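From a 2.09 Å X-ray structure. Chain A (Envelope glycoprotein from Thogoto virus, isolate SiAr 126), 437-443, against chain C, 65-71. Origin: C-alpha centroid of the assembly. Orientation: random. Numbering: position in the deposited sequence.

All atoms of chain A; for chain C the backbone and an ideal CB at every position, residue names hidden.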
# COMPACT_ATOMS: atom_id res chain seq x y z
N MET A 437 -9.43 24.64 24.89
CA MET A 437 -8.49 25.21 25.84
C MET A 437 -7.68 26.36 25.24
O MET A 437 -6.93 27.02 25.97
CB MET A 437 -7.53 24.14 26.37
CG MET A 437 -8.17 23.10 27.26
SD MET A 437 -8.80 23.82 28.81
CE MET A 437 -7.26 24.31 29.58
N MET A 438 -7.86 26.64 23.94
CA MET A 438 -6.99 27.59 23.25
C MET A 438 -6.97 28.95 23.94
O MET A 438 -5.93 29.63 23.97
CB MET A 438 -7.44 27.74 21.80
CG MET A 438 -6.45 28.58 21.03
SD MET A 438 -6.74 28.48 19.28
CE MET A 438 -5.98 26.90 18.91
N TYR A 439 -8.09 29.39 24.49
CA TYR A 439 -8.06 30.64 25.24
C TYR A 439 -9.20 30.64 26.24
O TYR A 439 -10.19 29.92 26.09
CB TYR A 439 -8.14 31.86 24.32
CG TYR A 439 -9.33 31.88 23.38
CD1 TYR A 439 -10.50 32.50 23.75
CD2 TYR A 439 -9.27 31.29 22.12
CE1 TYR A 439 -11.58 32.54 22.91
CE2 TYR A 439 -10.36 31.33 21.25
CZ TYR A 439 -11.51 31.96 21.66
OH TYR A 439 -12.61 32.02 20.83
N THR A 440 -9.04 31.47 27.26
CA THR A 440 -10.02 31.58 28.32
C THR A 440 -11.24 32.38 27.87
O THR A 440 -11.12 33.39 27.18
CB THR A 440 -9.38 32.23 29.54
OG1 THR A 440 -8.58 31.28 30.24
CG2 THR A 440 -10.41 32.70 30.45
N LYS A 441 -12.43 31.92 28.27
CA LYS A 441 -13.69 32.58 27.93
C LYS A 441 -14.14 33.38 29.16
O LYS A 441 -15.03 32.97 29.90
CB LYS A 441 -14.75 31.56 27.50
CG LYS A 441 -14.22 30.39 26.58
CD LYS A 441 -13.82 30.88 25.19
CE LYS A 441 -13.48 29.73 24.18
NZ LYS A 441 -12.26 28.98 24.53
N ASN A 442 -13.51 34.53 29.37
CA ASN A 442 -13.72 35.33 30.58
C ASN A 442 -14.66 36.50 30.38
O ASN A 442 -14.85 37.30 31.32
CB ASN A 442 -12.38 35.83 31.13
CG ASN A 442 -11.80 34.90 32.16
OD1 ASN A 442 -12.36 33.83 32.41
ND2 ASN A 442 -10.67 35.28 32.74
N GLY A 443 -15.27 36.63 29.21
CA GLY A 443 -16.21 37.71 28.96
C GLY A 443 -17.58 37.47 29.57
O GLY A 443 -17.69 36.78 30.59
N UNK C 65 -11.40 43.31 33.29
CA UNK C 65 -11.16 42.04 32.65
C UNK C 65 -11.14 42.21 31.15
O UNK C 65 -11.08 43.32 30.63
CB UNK C 65 -12.22 41.01 33.06
N UNK C 66 -11.21 41.08 30.45
CA UNK C 66 -11.08 41.05 29.01
C UNK C 66 -12.16 40.17 28.40
O UNK C 66 -12.47 39.08 28.91
CB UNK C 66 -9.69 40.55 28.61
N UNK C 67 -12.72 40.64 27.29
CA UNK C 67 -13.50 39.84 26.37
C UNK C 67 -12.59 39.60 25.16
O UNK C 67 -12.45 40.46 24.28
CB UNK C 67 -14.81 40.52 25.99
N UNK C 68 -11.94 38.44 25.13
CA UNK C 68 -10.92 38.15 24.14
C UNK C 68 -11.26 36.83 23.46
O UNK C 68 -11.42 35.81 24.15
CB UNK C 68 -9.53 38.10 24.78
N UNK C 69 -11.37 36.85 22.13
CA UNK C 69 -11.77 35.63 21.43
C UNK C 69 -11.41 35.70 19.94
O UNK C 69 -11.13 36.77 19.40
CB UNK C 69 -13.27 35.39 21.60
N UNK C 70 -11.44 34.53 19.29
CA UNK C 70 -11.32 34.46 17.85
C UNK C 70 -12.70 34.62 17.24
O UNK C 70 -13.68 34.06 17.74
CB UNK C 70 -10.67 33.15 17.41
N UNK C 71 -12.77 35.37 16.15
CA UNK C 71 -14.00 35.54 15.38
C UNK C 71 -13.72 35.18 13.93
O UNK C 71 -12.82 35.76 13.31
CB UNK C 71 -14.53 36.97 15.49

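The chain A segment has no regular secondary structure and approaches an extended strand of chain C at two places: G443(A) lies near position 67, and the ring of Y439(A) lies along positions 68 to 70.

At position 65 the backbone angles, phi 153° and psi -166°, are the strongest evidence, since a positive phi of this size is strained for any residue with a CB. An ideal CB would point toward chain A, 4.9 Å from N442(A) O, so space alone excludes little. The deposited residue is G65(C).

Position 66 has ordinary strand angles and a sideways CA-to-CB bond, with nothing of chain A within 5.5 Å of the ideal CB. Many side chains would suit it. It is C66(C), whose side chain is bonded covalently to a group elsewhere in the structure. Its contribution here is through the backbone: water 1 lies 3.0 Å from C66(C) O, and water 2 donates to C66(C) O at 3.1 Å. The O of water 2 also donates to N442(A) O at 2.6 Å, while water 1 accepts from N442(A) N at 3.1 Å, so water joins the two main chains.

At position 67 the ideal CB lies 4.3 Å from G443(A) CA. Near a glycine with no side chain, many side chains would suit, polar ones among them. N67(C) adopts chi1 t and brings OD1 to 4.0 Å from G443(A) CA; as modelled, a CB on this poorly ordered glycine would fall 2.6 Å from N67(C) OD1, a clash.

Position 68 points sideways, its ideal CB beyond 5.5 Å of chain A, so chain A sets little restriction. The residue is A68(C), which acts through its main chain: A68(C) N donates to water 1 at 3.1 Å, and A68(C) O packs 3.5 Å from Y439(A) CD1.

The ideal CB of position 69 sits 3.5 Å from Y439(A) OH. A small side chain would fit, as would a longer one that leads away from the phenol; chain A does not single out a charge. R69(C), with chi1 p, leads its end away, and R69(C) NH1 makes a weak hydrogen bond to its own strand, 3.1 Å from N67(C) O. R69(C) CA packs 3.4 Å from Y439(A) CE1.

At position 70 the backbone N donates to Y439(A) OH at 3.2 Å, whatever the side chain, proline excepted. M438(A) and the tyrosine ring offer an apolar surface suited to leucine, isoleucine or methionine. L70(C) places CD1 3.7 Å from Y439(A) CE2 and 4.0 Å from M438(A) SD.

Position 71 points away, leaving the choice open; L71(C) makes no contact.

Chain C, residues 65-71: GCNARLL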
# COMPACT_ATOMS: atom_id res chain seq x y z
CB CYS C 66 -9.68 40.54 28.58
SG CYS C 66 -8.27 41.67 28.78
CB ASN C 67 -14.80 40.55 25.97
CG ASN C 67 -15.66 39.70 25.04
OD1 ASN C 67 -15.57 38.47 25.05
ND2 ASN C 67 -16.48 40.36 24.22
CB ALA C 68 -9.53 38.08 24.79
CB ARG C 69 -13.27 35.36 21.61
CG ARG C 69 -14.18 36.38 20.92
CD ARG C 69 -14.25 37.71 21.66
NE ARG C 69 -15.29 38.57 21.11
CZ ARG C 69 -15.28 39.90 21.14
NH1 ARG C 69 -14.28 40.54 21.74
NH2 ARG C 69 -16.28 40.57 20.58
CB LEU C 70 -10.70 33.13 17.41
CG LEU C 70 -9.27 32.96 17.93
CD1 LEU C 70 -8.88 31.51 17.90
CD2 LEU C 70 -8.33 33.82 17.10
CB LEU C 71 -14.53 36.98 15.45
CG LEU C 71 -14.84 37.53 16.85
CD1 LEU C 71 -15.22 38.99 16.77
CD2 LEU C 71 -15.96 36.71 17.48
O HOH W 1 -11.97 36.44 27.54
O HOH W 2 -12.97 38.92 32.00
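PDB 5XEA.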